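Local coordinates for esterase family protein (Staphylococcus aureus, PDB 6VHE) that probably hydrolyses carboxylic esters, perhaps including S-formylglutathione, as a serine esterase of the alpha/beta-hydrolase fold, at residues 149-154 against 174-179. Residues are numbered along the deposited sequence; the frame is centred on the assembly and turned at random.
Sequences VFEAQN and SVKGTE. With 6WG ((2~{R})-2-phenylpiperidine-1-carbaldehyde), chain E.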
loop_
_atom_site.group_PDB
_atom_site.type_symbol
_atom_site.label_atom_id
_atom_site.label_comp_id
_atom_site.label_asym_id
_atom_site.label_seq_id
_atom_site.Cartn_x
_atom_site.Cartn_y
_atom_site.Cartn_z
ATOM N N VAL A 149 16.170 -12.950 -22.077
ATOM C CA VAL A 149 17.571 -12.937 -22.482
ATOM C C VAL A 149 18.128 -14.327 -22.224
ATOM O O VAL A 149 18.158 -14.784 -21.075
ATOM C CB VAL A 149 18.369 -11.884 -21.700
ATOM C CG1 VAL A 149 19.833 -11.898 -22.168
ATOM C CG2 VAL A 149 17.735 -10.529 -21.840
ATOM N N PHE A 150 18.556 -15.004 -23.282
ATOM C CA PHE A 150 19.150 -16.321 -23.130
ATOM C C PHE A 150 20.662 -16.268 -23.255
ATOM O O PHE A 150 21.365 -16.968 -22.530
ATOM C CB PHE A 150 18.548 -17.293 -24.153
ATOM C CG PHE A 150 17.090 -17.616 -23.887
ATOM C CD1 PHE A 150 16.729 -18.388 -22.794
ATOM C CD2 PHE A 150 16.090 -17.139 -24.723
ATOM C CE1 PHE A 150 15.388 -18.678 -22.534
ATOM C CE2 PHE A 150 14.750 -17.426 -24.470
ATOM C CZ PHE A 150 14.398 -18.196 -23.373
ATOM N N GLU A 151 21.177 -15.429 -24.138
ATOM C CA GLU A 151 22.611 -15.168 -24.194
ATOM C C GLU A 151 22.929 -14.115 -23.141
ATOM O O GLU A 151 22.801 -12.913 -23.389
ATOM C CB GLU A 151 23.036 -14.702 -25.581
ATOM C CG GLU A 151 24.541 -14.564 -25.692
ATOM C CD GLU A 151 25.263 -15.655 -24.912
ATOM O OE1 GLU A 151 25.736 -15.385 -23.776
ATOM O OE2 GLU A 151 25.334 -16.789 -25.442
ATOM N N ALA A 152 23.349 -14.567 -21.956
ATOM C CA ALA A 152 23.515 -13.661 -20.823
ATOM C C ALA A 152 24.610 -12.626 -21.032
ATOM O O ALA A 152 24.593 -11.600 -20.348
ATOM C CB ALA A 152 23.814 -14.443 -19.546
ATOM N N GLN A 153 25.565 -12.857 -21.941
ATOM C CA GLN A 153 26.598 -11.848 -22.144
ATOM C C GLN A 153 26.019 -10.518 -22.601
ATOM O O GLN A 153 26.709 -9.495 -22.515
ATOM C CB GLN A 153 27.640 -12.343 -23.149
ATOM C CG GLN A 153 28.965 -11.576 -23.106
ATOM C CD GLN A 153 29.625 -11.594 -21.730
ATOM O OE1 GLN A 153 29.906 -12.657 -21.178
ATOM N NE2 GLN A 153 29.879 -10.410 -21.177
ATOM N N ASN A 154 24.766 -10.507 -23.053
ATOM C CA ASN A 154 24.109 -9.303 -23.537
ATOM C C ASN A 154 23.484 -8.491 -22.403
ATOM O O ASN A 154 23.615 -7.261 -22.381
ATOM C CB ASN A 154 23.059 -9.692 -24.581
ATOM C CG ASN A 154 23.689 -10.093 -25.906
ATOM O OD1 ASN A 154 24.907 -10.000 -26.084
ATOM N ND2 ASN A 154 22.861 -10.552 -26.844
ATOM N N SER A 174 33.848 -13.235 -18.943
ATOM C CA SER A 174 32.728 -13.773 -19.698
ATOM C C SER A 174 31.878 -14.644 -18.787
ATOM O O SER A 174 32.398 -15.319 -17.897
ATOM C CB SER A 174 33.208 -14.588 -20.906
ATOM O OG SER A 174 32.109 -15.147 -21.601
ATOM N N VAL A 175 30.564 -14.622 -19.013
ATOM C CA VAL A 175 29.666 -15.497 -18.266
ATOM C C VAL A 175 29.569 -16.875 -18.896
ATOM O O VAL A 175 28.929 -17.771 -18.319
ATOM C CB VAL A 175 28.255 -14.882 -18.156
ATOM C CG1 VAL A 175 28.318 -13.613 -17.342
ATOM C CG2 VAL A 175 27.668 -14.626 -19.539
ATOM N N LYS A 176 30.181 -17.079 -20.059
ATOM C CA LYS A 176 29.973 -18.322 -20.788
ATOM C C LYS A 176 30.502 -19.503 -19.987
ATOM O O LYS A 176 31.590 -19.443 -19.413
ATOM C CB LYS A 176 30.634 -18.245 -22.162
ATOM C CG LYS A 176 29.732 -18.783 -23.265
ATOM C CD LYS A 176 28.497 -17.891 -23.446
ATOM C CE LYS A 176 27.403 -18.577 -24.258
ATOM N NZ LYS A 176 26.961 -19.890 -23.710
ATOM N N GLY A 177 29.700 -20.564 -19.913
ATOM C CA GLY A 177 30.083 -21.737 -19.155
ATOM C C GLY A 177 30.050 -21.576 -17.652
ATOM O O GLY A 177 30.643 -22.388 -16.938
ATOM N N THR A 178 29.392 -20.547 -17.143
ATOM C CA THR A 178 29.213 -20.376 -15.711
ATOM C C THR A 178 27.736 -20.533 -15.366
ATOM O O THR A 178 26.890 -20.769 -16.231
ATOM C CB THR A 178 29.741 -19.013 -15.253
ATOM O OG1 THR A 178 28.824 -17.980 -15.654
ATOM C CG2 THR A 178 31.125 -18.742 -15.847
ATOM N N GLU A 179 27.426 -20.371 -14.078
ATOM C CA GLU A 179 26.054 -20.454 -13.604
ATOM C C GLU A 179 25.196 -19.296 -14.103
ATOM O O GLU A 179 23.967 -19.363 -13.988
ATOM C CB GLU A 179 26.042 -20.494 -12.078
ATOM C CG GLU A 179 26.815 -19.350 -11.450
ATOM C CD GLU A 179 26.870 -19.431 -9.937
ATOM O OE1 GLU A 179 26.194 -20.307 -9.355
ATOM O OE2 GLU A 179 27.593 -18.614 -9.330
HETATM C C4 6WG E . 18.124 -6.544 -22.250
HETATM C C7 6WG E . 17.036 -5.742 -21.534
HETATM C C6 6WG E . 19.352 -6.880 -24.307
HETATM C C9 6WG E . 15.353 -4.117 -21.912
HETATM C C8 6WG E . 15.774 -5.521 -22.349
HETATM C C1 6WG E . 20.125 -7.845 -23.692
HETATM C C2 6WG E . 19.894 -8.131 -22.361
HETATM C C3 6WG E . 18.912 -7.481 -21.628
HETATM C C5 6WG E . 18.368 -6.230 -23.575
HETATM C C10 6WG E . 15.948 -3.666 -20.553
HETATM C C11 6WG E . 16.370 -4.747 -19.528
HETATM N N1 6WG E . 16.610 -6.024 -20.168
HETATM C C12 6WG E . 15.556 -6.994 -19.861
HETATM O O1 6WG E . 14.980 -6.934 -18.622
#
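Q153, in the first turn of helix 152-157, lies with its CA 6.1 Å from that of V175, the first residue of a type II beta turn that ends at T178. Glutamine suits this place because its amide has both an acceptor and a donor: OE1 accepts from V175 N at 3.0 Å, almost in line with the C=O bond (160°), while NE2 is hydrogen-bonded to D157 one helical turn on. The bend at chi2 (57°) swings the amide out from the helix to the incoming backbone. S174 OG offers OE1 a second, weak bond and accepts from K176 N in an ST turn, a task fitted to a short hydroxyl. Beside the amide, the small methyl of A152 meets V175 in ordinary van der Waals contact, CB to CG2 3.9 Å, and V175 also packs on M156. E151 is the N-cap: its OE1 takes the N-H of Q153 at 3.1 Å through the anti lone pair. The side chains of K176 and E151 cross at about a right angle, with K176 CE 3.0 Å from E151 OE2, while K176 NZ, paired with D181, stays 3.9 Å from E151 OE2 in a long salt bridge. On the ligand side, V149 CG2 comes within 3.3 Å of C2 of the phenyl ring of 6WG and N154 CB also touches it. The contact thus ties a surface turn to the start of a helix bordering the pocket where 6WG bonds to M124 N and L50 N, next to the probable nucleophile S123, chiefly through one neutral amide; the long salt bridge, its lysine shared with D181, probably adds less.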